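Local coordinates for cytochrome P450 (Zobellia galactanivorans, PDB 6G5O), which belongs to the cytochrome P450 family of haem proteins and holds an iron protoporphyrin IX within a largely helical fold, at residues Gly55-Pro60 with Pro72-Pro77; Gln179-Ser184 with Leu205-Val210; Thr30-His35 with Ser289-Cys294; Tyr45-Ser50 with Glu276-Cys281. One frame throughout, in Å; residues are numbered along the deposited sequence.

Contact 1 (Gly55-Pro60 with Pro72-Pro77); sequences GRIVIP and PFEVDP. With HEM (protoporphyrin IX containing Fe), chain C.
Neither segment is helix or strand here; each folds into a type I beta turn, one running from G55 to V58 and the other from P72 to V75, and the two turns face each other with the CA atoms of I57 and E74 8.0 Å apart. G55 sits at a positive phi of 95° and offers its amide to the opposite turn. The extended side chain of E74 reaches for it: G55 N donates to E74 OE2 over 2.8 Å, nearly straight at 167°, meeting the oxygen from above the carboxylate plane. A water also bridges the two turns, accepting from I57 N and donating to E74 OE2 at 2.9 Å. Beside this polar link, I57 takes the crowded first torsion (chi1 69°), with CG1 between the backbone N and the carbonyl carbon, which sends CD1 tip-first over one face of the F73 ring. I57 CD1 stands 4.1 Å from the ring centroid in a CH-pi contact, displaced toward the rim. V58 CG2 comes to the ring edge, 4.1 Å from F73 CE2. Elsewhere on the edge, in the ring plane, haem propionate O1A lies 3.4 Å from F73 CE1, while O1D of the other propionate lies 3.2 Å from F73 CA. E74 OE2 is gripped further by a salt bridge to R66, and OE1 takes the amide of Q70. A buried carboxylate held by an amide, a water and an arginine is probably ionised, and probably helps hold the turn that carries P72 and F73, which touch the propionates.

Contact 2 (Gln179-Ser184 with Leu205-Val210); sequences QIDRAS and LTKEEV
I180 lies along the aliphatic part of K207, the two side chains side by side but oppositely directed, with I180 CG2 3.8 Å from K207 CG. Its other branch turns to V210 one helical turn on, where I180 CG1 meets V210 CG1 at 3.9 Å. Beyond CG the lysine stays extended, so NZ is carried past the isoleucine to the more exposed side of helix 169-185. There K207 NZ forms a salt bridge with D181, 2.9 Å from D181 OD1 and on its anti lone pair. K207 NZ also donates a weak bond to S184 OG, 3.4 Å away. That hydroxyl in turn donates to I180 O over 2.8 Å, from above the carbonyl plane, so I180 O takes both the amide and the hydroxyl of S184. The buried I180 and V210 thus lie on the inner side of a contact whose charged pair is on the outer side. At the start of the second helix T206 is the N-cap: E209 N donates to T206 OG1 at 3.1 Å, and T206 N returns a bond to E209 OE1. This reciprocal pair is a capping box, opening helix 207-220 just where it packs against helix 169-185.

Contact 3 (Thr30-His35 with Ser289-Cys294); sequences TMLLRH and SRISLC
The tight part is the backbone seam between two parallel strands, 30-32 and 290-293, whose short axes approach to 4.4 Å at an angle of 26°. T30 N donates to R290 O and S292 N to T30 O, the latter from well above the carbonyl plane; the shortest bond then runs from L32 N to S292 O, 2.8 Å and in the carbonyl plane. Past the last bridge C294 N still reaches L32 O, at a longer 3.3 Å. Side-chain packing is looser. On the face of T30, L32, I291 and L293, I291 folds into the crowded first torsion (chi1 61°) and brings CD1 obliquely across to L32 CD2 at 4.0 Å. On the other face S292 OG lies 3.6 Å from M31 CB and bonds to Q269, while the M31 chain bends at chi3 and leaves CE 4.3 Å from C294 SG. T30, at the partly exposed end, is the least enclosed of the strand residues. There R290 leads away to a salt bridge with D24. This parallel pair, flanked by antiparallel neighbours 19-22 and 270-274, belongs to the mixed beta sheet characteristic of the P450 fold.

Contact 4 (Tyr45-Ser50 with Glu276-Cys281); sequences YKTFQS and EDTHVC
One hydrogen bond joins the two segments. T47 OG1, set anti to the carbonyl carbon and beside the backbone N, donates over 3.1 Å to E276 OE2, which accepts on its anti lone pair, the one turned from the other carboxylate oxygen. E276 reaches there with CG in the crowded position (chi1 66°) and the rest of the chain extended, so that it crosses T47 at about a right angle. T47 is buried whereas E276 is exposed, so the bond runs from a buried hydroxyl to an exposed carboxylate. The remaining contacts are van der Waals. T47 CG2, the threonine's other branch, meets T278 tip to tip, 3.8 Å from T278 OG1. That same methyl also stands 3.8 Å above the plane of the F48 ring, over its centre. F48 in turn points its tip at V280, with F48 CZ 4.1 Å from V280 CG2. Strand 48-49 is an outermost strand of the five-stranded sheet, with T47 and Q49 bonded through their backbones to T275 and V273 around strand 270-274. Strand 278-280 belongs instead to a two-stranded hairpin with 283-285, and helix 35-43 borders both partners, S41 touching F48 and D37 touching V280.

How the contacts relate
From the N terminus, the chain first lays down strand 29-32, which waits 254 residues for its partner 290-293; contact 3 therefore closes the widest loop. Within it lies contact 4, joining 45-50 to 276-281, and within that again come contacts 1 and 2 in series, each a short local closure; none cross. Contacts 3 and 4 touch where I291 packs on F48, both reaching the five-stranded sheet. Contact 1 meets contact 4 through D76 and S50, and contact 3 through V58 O and R290 NH1, thereby tying the haem-side loop to the sheet. Contact 2 stands apart, its centre about 35 Å from that of contact 3, among the helices.

Contact 1 (Gly55-Pro60 with Pro72-Pro77)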
# COMPACT_ATOMS: atom_id res chain seq x y z
N GLY A 55 -7.48 14.22 7.35
CA GLY A 55 -8.04 14.00 6.02
C GLY A 55 -7.42 14.84 4.93
O GLY A 55 -7.54 14.53 3.74
N ARG A 56 -6.76 15.91 5.32
CA ARG A 56 -6.33 16.87 4.32
C ARG A 56 -5.20 16.39 3.41
O ARG A 56 -5.20 16.73 2.22
CB ARG A 56 -5.93 18.19 4.95
CG ARG A 56 -6.23 19.34 4.00
CD ARG A 56 -5.79 20.69 4.54
NE ARG A 56 -5.64 21.60 3.40
CZ ARG A 56 -4.88 22.69 3.36
NH1 ARG A 56 -4.17 23.10 4.42
NH2 ARG A 56 -4.85 23.39 2.24
N ILE A 57 -4.25 15.63 3.94
CA ILE A 57 -3.09 15.22 3.14
C ILE A 57 -3.41 14.08 2.18
O ILE A 57 -2.59 13.73 1.36
CB ILE A 57 -1.84 14.87 3.98
CG1 ILE A 57 -2.04 13.58 4.78
CG2 ILE A 57 -1.45 16.04 4.86
CD1 ILE A 57 -0.98 13.33 5.85
N VAL A 58 -4.60 13.49 2.26
CA VAL A 58 -4.96 12.42 1.33
C VAL A 58 -5.49 13.05 0.03
O VAL A 58 -5.91 14.24 0.02
CB VAL A 58 -6.01 11.47 1.93
CG1 VAL A 58 -6.24 10.24 1.05
CG2 VAL A 58 -5.59 11.05 3.33
N ILE A 59 -5.46 12.25 -1.05
CA ILE A 59 -5.94 12.65 -2.35
C ILE A 59 -6.74 11.51 -2.99
O ILE A 59 -6.15 10.48 -3.39
CB ILE A 59 -4.78 13.06 -3.27
CG1 ILE A 59 -4.03 14.26 -2.68
CG2 ILE A 59 -5.31 13.42 -4.66
CD1 ILE A 59 -2.69 14.52 -3.31
N PRO A 60 -8.07 11.67 -3.10
CA PRO A 60 -8.83 12.88 -2.74
C PRO A 60 -8.90 13.19 -1.24
O PRO A 60 -8.97 12.26 -0.42
CB PRO A 60 -10.25 12.55 -3.23
CG PRO A 60 -10.33 11.06 -3.17
CD PRO A 60 -8.96 10.58 -3.55
N PRO A 72 0.57 6.73 13.02
CA PRO A 72 1.35 7.99 13.06
C PRO A 72 1.28 8.89 11.83
O PRO A 72 1.95 9.92 11.77
CB PRO A 72 2.81 7.47 13.16
CG PRO A 72 2.75 6.01 13.30
CD PRO A 72 1.45 5.60 12.70
N PHE A 73 0.47 8.48 10.87
CA PHE A 73 0.34 9.10 9.56
C PHE A 73 0.18 10.63 9.51
O PHE A 73 0.79 11.28 8.64
CB PHE A 73 -0.86 8.46 8.91
CG PHE A 73 -1.15 8.93 7.54
CD1 PHE A 73 -0.18 8.93 6.56
CD2 PHE A 73 -2.48 9.27 7.19
CE1 PHE A 73 -0.49 9.34 5.29
CE2 PHE A 73 -2.79 9.65 5.92
CZ PHE A 73 -1.79 9.69 4.96
N GLU A 74 -0.62 11.17 10.43
CA GLU A 74 -0.98 12.60 10.41
C GLU A 74 -0.35 13.29 11.58
O GLU A 74 -0.96 14.11 12.23
CB GLU A 74 -2.53 12.78 10.40
CG GLU A 74 -3.09 12.61 8.99
CD GLU A 74 -4.61 12.42 8.84
OE1 GLU A 74 -5.29 11.92 9.76
OE2 GLU A 74 -5.11 12.75 7.70
N VAL A 75 0.90 12.93 11.85
CA VAL A 75 1.66 13.52 12.96
C VAL A 75 3.08 13.78 12.48
O VAL A 75 3.65 12.97 11.74
CB VAL A 75 1.68 12.58 14.21
CG1 VAL A 75 2.40 13.25 15.35
CG2 VAL A 75 0.26 12.24 14.67
N ASP A 76 3.64 14.90 12.93
CA ASP A 76 4.98 15.32 12.55
C ASP A 76 5.93 15.03 13.68
O ASP A 76 5.52 14.93 14.82
CB ASP A 76 5.04 16.82 12.25
CG ASP A 76 4.36 17.20 10.92
OD1 ASP A 76 4.78 16.66 9.84
OD2 ASP A 76 3.44 18.08 10.95
N PRO A 77 7.23 14.88 13.36
CA PRO A 77 8.24 14.80 14.40
C PRO A 77 8.25 16.08 15.22
O PRO A 77 7.76 17.09 14.73
CB PRO A 77 9.55 14.69 13.62
CG PRO A 77 9.17 14.11 12.32
CD PRO A 77 7.81 14.66 12.03
CHA HEM C . 2.63 4.53 4.97
CHB HEM C . 2.62 2.33 0.66
CHC HEM C . 0.78 -1.64 2.66
CHD HEM C . 0.22 0.72 6.79
C1A HEM C . 2.81 4.26 3.63
C2A HEM C . 3.37 5.16 2.68
C3A HEM C . 3.36 4.54 1.51
C4A HEM C . 2.79 3.25 1.67
CMA HEM C . 3.89 5.13 0.25
CAA HEM C . 3.94 6.56 2.91
CBA HEM C . 2.80 7.56 3.10
CGA HEM C . 3.33 8.93 3.42
O1A HEM C . 2.59 9.73 4.00
O2A HEM C . 4.49 9.30 3.15
C1B HEM C . 2.12 1.06 0.84
C2B HEM C . 2.14 0.10 -0.19
C3B HEM C . 1.60 -1.04 0.35
C4B HEM C . 1.28 -0.70 1.77
CMB HEM C . 2.60 0.33 -1.60
CAB HEM C . 1.38 -2.39 -0.18
CBB HEM C . 1.85 -2.85 -1.32
C1C HEM C . 0.47 -1.37 3.97
C2C HEM C . -0.22 -2.22 4.83
C3C HEM C . -0.44 -1.53 5.99
C4C HEM C . 0.16 -0.26 5.82
CMC HEM C . -0.64 -3.63 4.55
CAC HEM C . -1.08 -2.00 7.23
CBC HEM C . -1.62 -3.20 7.46
C1D HEM C . 0.90 1.94 6.61
C2D HEM C . 1.05 2.91 7.71
C3D HEM C . 1.73 3.96 7.23
C4D HEM C . 1.95 3.65 5.82
CMD HEM C . 0.57 2.69 9.11
CAD HEM C . 2.14 5.21 8.00
CBD HEM C . 3.58 5.22 8.53
CGD HEM C . 3.85 6.50 9.35
O1D HEM C . 3.04 7.50 9.29
O2D HEM C . 4.86 6.62 10.11
NA HEM C . 2.41 3.10 2.98
NB HEM C . 1.60 0.56 1.96
NC HEM C . 0.67 -0.17 4.55
ND HEM C . 1.46 2.44 5.52
FE HEM C . 1.55 1.56 3.83
O HOH W 1 -4.12 15.37 7.09
O HOH W 2 -0.37 2.40 3.01

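Contact 2 (Gln179-Ser184 with Leu205-Val210)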
# COMPACT_ATOMS: atom_id res chain seq x y z
N GLN A 179 -15.00 -2.69 18.11
CA GLN A 179 -13.90 -3.52 18.56
C GLN A 179 -13.09 -2.86 19.70
O GLN A 179 -12.62 -3.55 20.59
CB GLN A 179 -12.97 -3.86 17.40
CG GLN A 179 -13.65 -4.54 16.21
CD GLN A 179 -14.13 -5.91 16.53
OE1 GLN A 179 -13.51 -6.67 17.32
NE2 GLN A 179 -15.28 -6.23 15.99
N ILE A 180 -12.91 -1.54 19.67
CA ILE A 180 -12.15 -0.86 20.74
C ILE A 180 -12.92 -1.04 22.06
O ILE A 180 -12.33 -1.44 23.07
CB ILE A 180 -11.88 0.63 20.41
CG1 ILE A 180 -10.84 0.71 19.31
CG2 ILE A 180 -11.32 1.41 21.61
CD1 ILE A 180 -10.74 2.05 18.63
N ASP A 181 -14.24 -0.84 22.01
CA ASP A 181 -15.12 -1.06 23.18
C ASP A 181 -15.10 -2.49 23.69
O ASP A 181 -14.96 -2.68 24.91
CB ASP A 181 -16.58 -0.61 22.90
CG ASP A 181 -16.72 0.93 22.82
OD1 ASP A 181 -15.84 1.67 23.34
OD2 ASP A 181 -17.72 1.42 22.21
N ARG A 182 -15.19 -3.49 22.80
CA ARG A 182 -15.06 -4.90 23.19
C ARG A 182 -13.75 -5.15 23.89
O ARG A 182 -13.71 -5.86 24.88
CB ARG A 182 -15.13 -5.87 21.99
CG ARG A 182 -16.46 -5.86 21.26
CD ARG A 182 -17.50 -6.75 21.92
NE ARG A 182 -17.61 -8.02 21.19
CZ ARG A 182 -18.16 -8.18 19.98
NH1 ARG A 182 -18.67 -7.14 19.32
NH2 ARG A 182 -18.19 -9.38 19.41
N ALA A 183 -12.66 -4.61 23.35
CA ALA A 183 -11.34 -4.88 23.93
C ALA A 183 -11.11 -4.12 25.25
O ALA A 183 -10.34 -4.62 26.05
CB ALA A 183 -10.22 -4.58 22.93
N SER A 184 -11.74 -2.96 25.47
CA SER A 184 -11.65 -2.30 26.82
C SER A 184 -12.37 -3.11 27.87
O SER A 184 -11.85 -3.21 28.97
CB SER A 184 -12.20 -0.86 26.91
OG SER A 184 -12.40 -0.31 25.64
N LEU A 205 -2.63 4.83 26.05
CA LEU A 205 -3.27 5.46 24.89
C LEU A 205 -4.76 5.53 25.16
O LEU A 205 -5.29 4.63 25.81
CB LEU A 205 -2.99 4.68 23.59
CG LEU A 205 -1.54 4.57 23.09
CD1 LEU A 205 -1.41 3.77 21.81
CD2 LEU A 205 -0.94 5.94 22.89
N THR A 206 -5.40 6.62 24.73
CA THR A 206 -6.84 6.73 24.77
C THR A 206 -7.48 5.96 23.61
O THR A 206 -6.82 5.60 22.64
CB THR A 206 -7.30 8.18 24.56
OG1 THR A 206 -6.87 8.60 23.26
CG2 THR A 206 -6.74 9.13 25.64
N LYS A 207 -8.79 5.77 23.70
CA LYS A 207 -9.54 5.11 22.68
C LYS A 207 -9.48 5.84 21.35
O LYS A 207 -9.46 5.17 20.30
CB LYS A 207 -10.98 4.96 23.11
CG LYS A 207 -11.17 4.05 24.29
CD LYS A 207 -12.66 3.88 24.53
CE LYS A 207 -12.94 3.07 25.79
NZ LYS A 207 -14.31 2.48 25.67
N GLU A 208 -9.48 7.18 21.41
CA GLU A 208 -9.33 8.02 20.23
C GLU A 208 -7.99 7.81 19.53
O GLU A 208 -7.94 7.83 18.27
CB GLU A 208 -9.50 9.51 20.58
CG GLU A 208 -9.36 10.53 19.43
CD GLU A 208 -10.55 10.55 18.43
OE1 GLU A 208 -11.44 9.67 18.49
OE2 GLU A 208 -10.60 11.48 17.57
N GLU A 209 -6.92 7.66 20.30
CA GLU A 209 -5.61 7.37 19.71
C GLU A 209 -5.60 5.97 19.10
O GLU A 209 -5.08 5.80 18.03
CB GLU A 209 -4.50 7.53 20.74
CG GLU A 209 -4.16 8.99 21.01
CD GLU A 209 -3.40 9.17 22.30
OE1 GLU A 209 -3.89 8.64 23.31
OE2 GLU A 209 -2.30 9.77 22.31
N VAL A 210 -6.20 5.00 19.76
CA VAL A 210 -6.22 3.63 19.25
C VAL A 210 -6.99 3.62 17.94
O VAL A 210 -6.58 2.98 17.00
CB VAL A 210 -6.81 2.65 20.30
CG1 VAL A 210 -7.02 1.23 19.74
CG2 VAL A 210 -5.87 2.59 21.48

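Contact 3 (Thr30-His35 with Ser289-Cys294)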
# COMPACT_ATOMS: atom_id res chain seq x y z
N THR A 30 -0.09 20.70 -6.24
CA THR A 30 1.14 20.65 -7.03
C THR A 30 1.89 19.29 -6.86
O THR A 30 2.53 19.05 -5.84
CB THR A 30 2.06 21.79 -6.61
OG1 THR A 30 1.35 23.03 -6.66
CG2 THR A 30 3.27 21.87 -7.54
N MET A 31 1.84 18.45 -7.88
CA MET A 31 2.40 17.10 -7.85
C MET A 31 3.90 17.08 -8.15
O MET A 31 4.27 17.41 -9.25
CB MET A 31 1.69 16.24 -8.91
CG MET A 31 0.17 16.35 -8.88
SD MET A 31 -0.72 15.34 -10.12
CE MET A 31 0.07 13.73 -9.91
N LEU A 32 4.75 16.67 -7.19
CA LEU A 32 6.18 16.52 -7.46
C LEU A 32 6.47 15.16 -8.16
O LEU A 32 6.00 14.13 -7.72
CB LEU A 32 6.95 16.62 -6.15
CG LEU A 32 7.19 18.04 -5.64
CD1 LEU A 32 6.03 18.99 -5.91
CD2 LEU A 32 7.53 18.08 -4.16
N LEU A 33 7.24 15.18 -9.23
CA LEU A 33 7.36 14.04 -10.11
C LEU A 33 8.75 13.41 -10.21
O LEU A 33 8.87 12.27 -10.66
CB LEU A 33 6.89 14.44 -11.50
CG LEU A 33 5.47 15.02 -11.59
CD1 LEU A 33 5.23 15.48 -13.03
CD2 LEU A 33 4.40 14.02 -11.16
N ARG A 34 9.79 14.13 -9.80
CA ARG A 34 11.15 13.60 -9.87
C ARG A 34 11.61 12.91 -8.59
O ARG A 34 11.39 13.44 -7.50
CB ARG A 34 12.12 14.73 -10.19
CG ARG A 34 11.90 15.32 -11.58
CD ARG A 34 12.80 16.52 -11.82
NE ARG A 34 12.56 17.08 -13.16
CZ ARG A 34 12.83 18.34 -13.52
NH1 ARG A 34 13.35 19.20 -12.64
NH2 ARG A 34 12.56 18.74 -14.76
N HIS A 35 12.27 11.78 -8.74
CA HIS A 35 12.85 11.05 -7.59
C HIS A 35 13.57 11.94 -6.54
O HIS A 35 13.28 11.85 -5.34
CB HIS A 35 13.79 9.96 -8.11
CG HIS A 35 14.17 8.93 -7.09
ND1 HIS A 35 15.32 9.02 -6.33
CD2 HIS A 35 13.61 7.73 -6.78
CE1 HIS A 35 15.43 7.95 -5.57
NE2 HIS A 35 14.40 7.15 -5.81
N SER A 289 -1.06 25.77 0.72
CA SER A 289 -1.51 24.92 -0.40
C SER A 289 -0.98 23.49 -0.17
O SER A 289 -0.26 23.23 0.78
CB SER A 289 -1.02 25.47 -1.73
OG SER A 289 0.39 25.39 -1.85
N ARG A 290 -1.35 22.57 -1.05
CA ARG A 290 -0.92 21.18 -0.97
C ARG A 290 0.07 20.81 -2.07
O ARG A 290 -0.09 21.24 -3.22
CB ARG A 290 -2.14 20.27 -1.11
CG ARG A 290 -3.13 20.41 0.04
CD ARG A 290 -3.98 19.18 0.16
NE ARG A 290 -4.92 19.04 -0.94
CZ ARG A 290 -5.63 17.95 -1.18
NH1 ARG A 290 -5.48 16.86 -0.43
NH2 ARG A 290 -6.49 17.92 -2.20
N ILE A 291 1.09 20.02 -1.73
CA ILE A 291 1.87 19.34 -2.76
C ILE A 291 1.55 17.87 -2.66
O ILE A 291 0.88 17.46 -1.71
CB ILE A 291 3.38 19.59 -2.66
CG1 ILE A 291 3.97 19.11 -1.34
CG2 ILE A 291 3.69 21.05 -2.84
CD1 ILE A 291 4.65 17.78 -1.45
N SER A 292 1.96 17.09 -3.67
CA SER A 292 1.90 15.65 -3.57
C SER A 292 3.29 15.05 -3.86
O SER A 292 4.06 15.57 -4.66
CB SER A 292 0.80 15.04 -4.44
OG SER A 292 1.22 14.64 -5.73
N LEU A 293 3.60 13.98 -3.14
CA LEU A 293 4.78 13.17 -3.37
C LEU A 293 4.32 12.03 -4.27
O LEU A 293 3.64 11.14 -3.81
CB LEU A 293 5.29 12.66 -2.05
CG LEU A 293 5.56 13.74 -1.01
CD1 LEU A 293 5.88 13.23 0.38
CD2 LEU A 293 6.70 14.60 -1.49
N CYS A 294 4.60 12.12 -5.56
CA CYS A 294 4.05 11.15 -6.48
C CYS A 294 5.07 10.00 -6.61
O CYS A 294 5.92 10.01 -7.49
CB CYS A 294 3.69 11.80 -7.81
SG CYS A 294 2.97 10.68 -9.02

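Contact 4 (Tyr45-Ser50 with Glu276-Cys281)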
# COMPACT_ATOMS: atom_id res chain seq x y z
N TYR A 45 9.92 17.74 6.64
CA TYR A 45 8.58 17.77 7.26
C TYR A 45 8.19 19.17 7.79
O TYR A 45 7.02 19.44 7.97
CB TYR A 45 8.47 16.77 8.41
CG TYR A 45 9.40 17.06 9.58
CD1 TYR A 45 8.98 17.90 10.62
CD2 TYR A 45 10.69 16.55 9.61
CE1 TYR A 45 9.81 18.18 11.68
CE2 TYR A 45 11.54 16.83 10.67
CZ TYR A 45 11.08 17.66 11.70
OH TYR A 45 11.90 17.97 12.76
N LYS A 46 9.20 20.00 8.06
CA LYS A 46 8.97 21.38 8.51
C LYS A 46 8.27 22.21 7.44
O LYS A 46 7.22 22.83 7.69
CB LYS A 46 10.27 22.03 8.93
CG LYS A 46 10.65 21.65 10.36
CD LYS A 46 11.45 22.75 11.05
CE LYS A 46 12.93 22.54 10.84
NZ LYS A 46 13.47 21.59 11.86
N THR A 47 8.81 22.17 6.23
CA THR A 47 8.17 22.85 5.10
C THR A 47 6.96 22.08 4.57
O THR A 47 5.93 22.67 4.27
CB THR A 47 9.17 23.08 3.98
OG1 THR A 47 10.33 23.76 4.48
CG2 THR A 47 8.55 23.86 2.85
N PHE A 48 7.07 20.75 4.45
CA PHE A 48 5.97 19.92 3.91
C PHE A 48 5.42 18.97 5.00
O PHE A 48 5.93 17.84 5.21
CB PHE A 48 6.47 19.14 2.67
CG PHE A 48 7.14 20.00 1.63
CD1 PHE A 48 6.37 20.78 0.77
CD2 PHE A 48 8.52 20.02 1.50
CE1 PHE A 48 6.98 21.58 -0.19
CE2 PHE A 48 9.15 20.79 0.54
CZ PHE A 48 8.37 21.58 -0.30
N GLN A 49 4.38 19.45 5.70
CA GLN A 49 3.94 18.82 6.93
C GLN A 49 2.89 17.74 6.70
O GLN A 49 2.15 17.79 5.70
CB GLN A 49 3.45 19.87 7.92
CG GLN A 49 1.95 20.10 7.96
CD GLN A 49 1.56 21.22 8.94
OE1 GLN A 49 2.26 21.51 9.93
NE2 GLN A 49 0.46 21.87 8.65
N SER A 50 2.84 16.75 7.61
CA SER A 50 1.77 15.74 7.62
C SER A 50 0.73 16.00 8.72
O SER A 50 -0.41 15.50 8.66
CB SER A 50 2.34 14.31 7.78
OG SER A 50 3.19 14.00 6.70
N GLU A 276 5.00 27.36 4.39
CA GLU A 276 5.71 28.62 4.15
C GLU A 276 5.98 28.72 2.65
O GLU A 276 6.09 27.69 1.99
CB GLU A 276 7.03 28.69 4.94
CG GLU A 276 8.08 27.68 4.52
CD GLU A 276 9.36 27.74 5.36
OE1 GLU A 276 9.56 28.72 6.10
OE2 GLU A 276 10.20 26.80 5.28
N ASP A 277 6.09 29.94 2.12
CA ASP A 277 6.44 30.12 0.71
C ASP A 277 7.83 29.54 0.42
O ASP A 277 8.79 29.83 1.15
CB ASP A 277 6.44 31.61 0.35
CG ASP A 277 5.06 32.25 0.48
OD1 ASP A 277 4.08 31.74 -0.10
OD2 ASP A 277 4.96 33.30 1.15
N THR A 278 7.92 28.69 -0.62
CA THR A 278 9.21 28.29 -1.21
C THR A 278 8.96 27.87 -2.68
O THR A 278 7.89 28.14 -3.26
CB THR A 278 9.96 27.13 -0.46
OG1 THR A 278 9.10 26.00 -0.30
CG2 THR A 278 10.53 27.57 0.89
N HIS A 279 9.99 27.26 -3.29
CA HIS A 279 9.95 26.79 -4.68
C HIS A 279 10.40 25.33 -4.78
O HIS A 279 11.18 24.84 -3.96
CB HIS A 279 10.89 27.65 -5.57
CG HIS A 279 10.73 29.13 -5.39
ND1 HIS A 279 9.94 29.90 -6.21
CD2 HIS A 279 11.26 29.97 -4.47
CE1 HIS A 279 9.97 31.15 -5.80
NE2 HIS A 279 10.78 31.22 -4.75
N VAL A 280 9.90 24.64 -5.80
CA VAL A 280 10.37 23.30 -6.16
C VAL A 280 10.41 23.24 -7.68
O VAL A 280 9.42 23.55 -8.35
CB VAL A 280 9.43 22.18 -5.67
CG1 VAL A 280 10.14 20.83 -5.69
CG2 VAL A 280 8.90 22.47 -4.27
N CYS A 281 11.56 22.84 -8.23
CA CYS A 281 11.83 22.94 -9.66
C CYS A 281 11.67 24.37 -10.18
O CYS A 281 11.12 24.56 -11.28
CB CYS A 281 10.88 22.02 -10.45
SG CYS A 281 10.66 20.38 -9.75